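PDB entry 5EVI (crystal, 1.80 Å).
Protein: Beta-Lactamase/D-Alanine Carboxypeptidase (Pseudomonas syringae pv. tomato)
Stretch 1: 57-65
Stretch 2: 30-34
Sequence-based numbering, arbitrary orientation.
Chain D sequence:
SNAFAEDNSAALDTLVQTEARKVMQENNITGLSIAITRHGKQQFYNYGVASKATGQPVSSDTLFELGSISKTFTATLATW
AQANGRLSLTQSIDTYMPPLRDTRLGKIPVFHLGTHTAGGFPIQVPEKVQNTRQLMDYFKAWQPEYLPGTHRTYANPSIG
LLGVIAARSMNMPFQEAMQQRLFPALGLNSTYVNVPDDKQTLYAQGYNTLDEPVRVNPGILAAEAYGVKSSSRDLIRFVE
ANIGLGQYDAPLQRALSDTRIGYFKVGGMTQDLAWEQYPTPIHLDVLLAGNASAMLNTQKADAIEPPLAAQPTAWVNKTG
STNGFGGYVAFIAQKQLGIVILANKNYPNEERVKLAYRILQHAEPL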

ATOM      1  N   PRO D  57      17.047  19.477   3.876  1.00 25.09           N
ATOM      2  CA  PRO D  57      17.335  18.353   2.966  1.00 24.48           C
ATOM      3  C   PRO D  57      16.522  17.091   3.254  1.00 23.72           C
ATOM      4  O   PRO D  57      16.194  16.792   4.409  1.00 22.89           O
ATOM      5  CB  PRO D  57      18.813  18.077   3.217  1.00 24.66           C
ATOM      6  CG  PRO D  57      18.995  18.457   4.650  1.00 24.89           C
ATOM      7  CD  PRO D  57      18.180  19.719   4.790  1.00 24.63           C
ATOM      8  N   VAL D  58      16.241  16.332   2.202  1.00 22.99           N
ATOM      9  CA  VAL D  58      15.566  15.063   2.358  1.00 22.51           C
ATOM     10  C   VAL D  58      16.554  14.115   3.066  1.00 22.03           C
ATOM     11  O   VAL D  58      17.734  14.025   2.688  1.00 20.87           O
ATOM     12  CB  VAL D  58      15.088  14.485   1.004  1.00 22.84           C
ATOM     13  CG1 VAL D  58      14.541  13.081   1.167  1.00 22.19           C
ATOM     14  CG2 VAL D  58      14.024  15.385   0.382  1.00 23.13           C
ATOM     15  N   SER D  59      16.063  13.451   4.107  1.00 21.11           N
ATOM     16  CA  SER D  59      16.790  12.363   4.780  1.00 21.79           C
ATOM     17  C   SER D  59      16.004  11.057   4.724  1.00 22.43           C
ATOM     18  O   SER D  59      14.809  11.019   4.384  1.00 22.83           O
ATOM     19  CB  SER D  59      17.025  12.722   6.254  1.00 21.30           C
ATOM     20  OG  SER D  59      15.819  12.593   6.997  1.00 21.85           O
ATOM     21  N   SER D  60      16.659   9.986   5.143  1.00 22.90           N
ATOM     22  CA  SER D  60      15.972   8.709   5.361  1.00 23.74           C
ATOM     23  C   SER D  60      14.948   8.739   6.522  1.00 24.04           C
ATOM     24  O   SER D  60      14.292   7.733   6.773  1.00 23.84           O
ATOM     25  CB  SER D  60      17.006   7.614   5.600  1.00 24.26           C
ATOM     26  OG  SER D  60      17.825   7.491   4.451  1.00 25.67           O
ATOM     27  N   ASP D  61      14.850   9.861   7.249  1.00 24.08           N
ATOM     28  CA  ASP D  61      13.849  10.051   8.316  1.00 24.35           C
ATOM     29  C   ASP D  61      12.753  11.060   7.988  1.00 23.67           C
ATOM     30  O   ASP D  61      11.807  11.216   8.751  1.00 23.34           O
ATOM     31  CB  ASP D  61      14.570  10.476   9.590  1.00 25.92           C
ATOM     32  CG  ASP D  61      15.691   9.521   9.951  1.00 27.20           C
ATOM     33  OD1 ASP D  61      15.433   8.289   9.943  1.00 27.83           O
ATOM     34  OD2 ASP D  61      16.826   9.991  10.203  1.00 28.06           O
ATOM     35  N   THR D  62      12.897  11.762   6.871  1.00 22.55           N
ATOM     36  CA  THR D  62      11.827  12.588   6.315  1.00 22.35           C
ATOM     37  C   THR D  62      10.547  11.770   6.150  1.00 21.86           C
ATOM     38  O   THR D  62      10.592  10.692   5.565  1.00 21.36           O
ATOM     39  CB  THR D  62      12.239  13.086   4.938  1.00 22.16           C
ATOM     40  OG1 THR D  62      13.491  13.770   5.040  1.00 22.40           O
ATOM     41  CG2 THR D  62      11.176  14.011   4.330  1.00 22.52           C
ATOM     42  N   LEU D  63       9.421  12.311   6.615  1.00 22.11           N
ATOM     43  CA  LEU D  63       8.112  11.640   6.488  1.00 22.31           C
ATOM     44  C   LEU D  63       7.433  12.039   5.180  1.00 21.75           C
ATOM     45  O   LEU D  63       7.272  13.237   4.903  1.00 21.08           O
ATOM     46  CB  LEU D  63       7.180  11.988   7.666  1.00 23.76           C
ATOM     47  CG  LEU D  63       7.769  12.260   9.057  1.00 24.51           C
ATOM     48  CD1 LEU D  63       6.653  12.534  10.048  1.00 24.28           C
ATOM     49  CD2 LEU D  63       8.646  11.121   9.546  1.00 25.43           C
ATOM     50  N   PHE D  64       7.043  11.029   4.394  1.00 20.44           N
ATOM     51  CA  PHE D  64       6.237  11.192   3.183  1.00 20.13           C
ATOM     52  C   PHE D  64       4.872  10.529   3.366  1.00 20.03           C
ATOM     53  O   PHE D  64       4.765   9.460   3.989  1.00 19.64           O
ATOM     54  CB  PHE D  64       6.932  10.524   1.995  1.00 20.42           C
ATOM     55  CG  PHE D  64       8.268  11.128   1.643  1.00 20.17           C
ATOM     56  CD1 PHE D  64       8.394  11.995   0.560  1.00 20.46           C
ATOM     57  CD2 PHE D  64       9.407  10.808   2.375  1.00 20.07           C
ATOM     58  CE1 PHE D  64       9.611  12.543   0.214  1.00 20.59           C
ATOM     59  CE2 PHE D  64      10.638  11.356   2.042  1.00 20.41           C
ATOM     60  CZ  PHE D  64      10.748  12.228   0.960  1.00 20.81           C
ATOM     61  N   GLU D  65       3.829  11.178   2.828  1.00 20.21           N
ATOM     62  CA  GLU D  65       2.502  10.568   2.680  1.00 20.44           C
ATOM     63  C   GLU D  65       2.625   9.370   1.730  1.00 20.14           C
ATOM     64  O   GLU D  65       3.131   9.509   0.612  1.00 19.59           O
ATOM     65  CB  GLU D  65       1.495  11.583   2.118  1.00 20.94           C
ATOM     66  CG  GLU D  65       1.083  12.691   3.090  1.00 21.86           C
ATOM     67  CD  GLU D  65       0.314  13.843   2.421  1.00 23.21           C
ATOM     68  OE1 GLU D  65      -0.055  13.726   1.237  1.00 23.06           O
ATOM     69  OE2 GLU D  65       0.103  14.901   3.069  1.00 24.42           O
TER
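Stretch 2, residues 30-34: TGLSI

A strand segment can pack against an irregular loop without a single hydrogen bond passing between them; here the loop has its own internal hydrogen bonds and the strand turns Gly31 and Ser33 to it. Stretch 2 of this beta-lactamase/D-alanine carboxypeptidase illustrates the principle. Residues Gly31 to Ile34 are extended, with phi/psi values in the beta region, and Thr30 precedes them in a non-strand conformation. The usual alternation follows: Ser33 directs its CA-to-CB bond toward stretch 1, as a CB on Gly31 would, whereas Leu32 and Ile34 point away.

The two chains run in the same general sense over the short span where they meet, Val58 lying nearest Gly31 (CA to CA 6.1 Å) and Ser60 nearest Ser33 (CA to CA 6.4 Å). The contact is small, burying 219 Å² over both sides, and is made chiefly by Val58 and Phe64 on the loop and by Gly31 and Ser33 on the strand.

Val58 adopts the t rotamer, which spreads its two methyl groups along the strand. Val58 CG2 rests 3.6 Å from Gly31 CA, while Val58 CG1 lies 3.7 Å from Leu32 O and 3.8 Å from Ser33 CB. Glycine makes the first of these approaches possible: an ideal CB at position 31 would fall 2.7 Å from Val58 CG2, a clash. Leu32, whose CA-to-CB bond points away, takes part through its backbone O; its chi1 is t and its chi2 p.

Phe64, with chi1 at -63° (m) and chi2 at -102°, brings its ring to Gly31 and Ser33, both also touched by Val58. Phe64 CE2 is 3.9 Å from Ser33 CB, an oblique approach, and Phe64 CE1 is 4.3 Å from Gly31 O, which lies at the ring edge near its plane. Ser33 CB is thus contacted by both Val58 and Phe64. The t rotamer of Ser33 leaves Ser33 OG 3.9 Å from Ser59 O, too far for a hydrogen bond; that hydroxyl is satisfied elsewhere in the structure.

Between Val58 and Phe64 the loop folds through a type I turn from Ser59 to Thr62, closed by the backbone hydrogen bond from Thr62 N to Ser59 O (3.2 Å). Side chains reinforce it. Ser59, in the p rotamer with its CA-to-CB bond away from the strand, accepts a hydrogen bond at Ser59 OG from Asp61 N (2.9 Å); Thr62, in the m rotamer, places Thr62 OG1 2.8 Å from Ser59 N, which donates to it almost linearly. These hydrogen bonds lie within the loop, and none joins it to the strand, so the contact is one of packing.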

ATOM      1  N   THR D  30      10.891  17.674  -6.335  1.00 26.99           N
ATOM      2  CA  THR D  30      11.654  18.552  -5.435  1.00 26.39           C
ATOM      3  C   THR D  30      12.514  17.757  -4.458  1.00 25.91           C
ATOM      4  O   THR D  30      13.643  18.144  -4.187  1.00 27.20           O
ATOM      5  CB  THR D  30      10.690  19.476  -4.667  1.00 26.13           C
ATOM      6  OG1 THR D  30       9.904  20.226  -5.614  1.00 26.20           O
ATOM      7  CG2 THR D  30      11.441  20.432  -3.735  1.00 25.61           C
ATOM      8  N   GLY D  31      11.954  16.684  -3.896  1.00 25.17           N
ATOM      9  CA  GLY D  31      12.649  15.833  -2.931  1.00 24.73           C
ATOM     10  C   GLY D  31      12.352  14.363  -3.149  1.00 24.26           C
ATOM     11  O   GLY D  31      11.213  13.998  -3.479  1.00 25.13           O
ATOM     12  N   LEU D  32      13.361  13.522  -2.927  1.00 23.13           N
ATOM     13  CA  LEU D  32      13.291  12.095  -3.251  1.00 23.00           C
ATOM     14  C   LEU D  32      14.149  11.282  -2.289  1.00 22.64           C
ATOM     15  O   LEU D  32      15.353  11.553  -2.146  1.00 22.62           O
ATOM     16  CB  LEU D  32      13.777  11.849  -4.673  1.00 22.97           C
ATOM     17  CG  LEU D  32      13.665  10.413  -5.207  1.00 23.79           C
ATOM     18  CD1 LEU D  32      12.237  10.185  -5.679  1.00 24.22           C
ATOM     19  CD2 LEU D  32      14.643  10.147  -6.334  1.00 23.77           C
ATOM     20  N   SER D  33      13.532  10.300  -1.637  1.00 22.12           N
ATOM     21  CA  SER D  33      14.243   9.354  -0.786  1.00 21.38           C
ATOM     22  C   SER D  33      14.071   7.944  -1.340  1.00 20.72           C
ATOM     23  O   SER D  33      12.972   7.556  -1.700  1.00 19.91           O
ATOM     24  CB  SER D  33      13.729   9.423   0.651  1.00 21.78           C
ATOM     25  OG  SER D  33      14.353   8.454   1.460  1.00 22.10           O
ATOM     26  N   ILE D  34      15.177   7.204  -1.404  1.00 20.76           N
ATOM     27  CA  ILE D  34      15.221   5.824  -1.937  1.00 20.81           C
ATOM     28  C   ILE D  34      15.886   4.933  -0.887  1.00 20.86           C
ATOM     29  O   ILE D  34      16.957   5.272  -0.396  1.00 21.70           O
ATOM     30  CB  ILE D  34      16.020   5.774  -3.265  1.00 20.87           C
ATOM     31  CG1 ILE D  34      15.334   6.615  -4.342  1.00 21.24           C
ATOM     32  CG2 ILE D  34      16.223   4.336  -3.753  1.00 20.86           C
ATOM     33  CD1 ILE D  34      16.167   6.878  -5.586  1.00 21.15           C
TER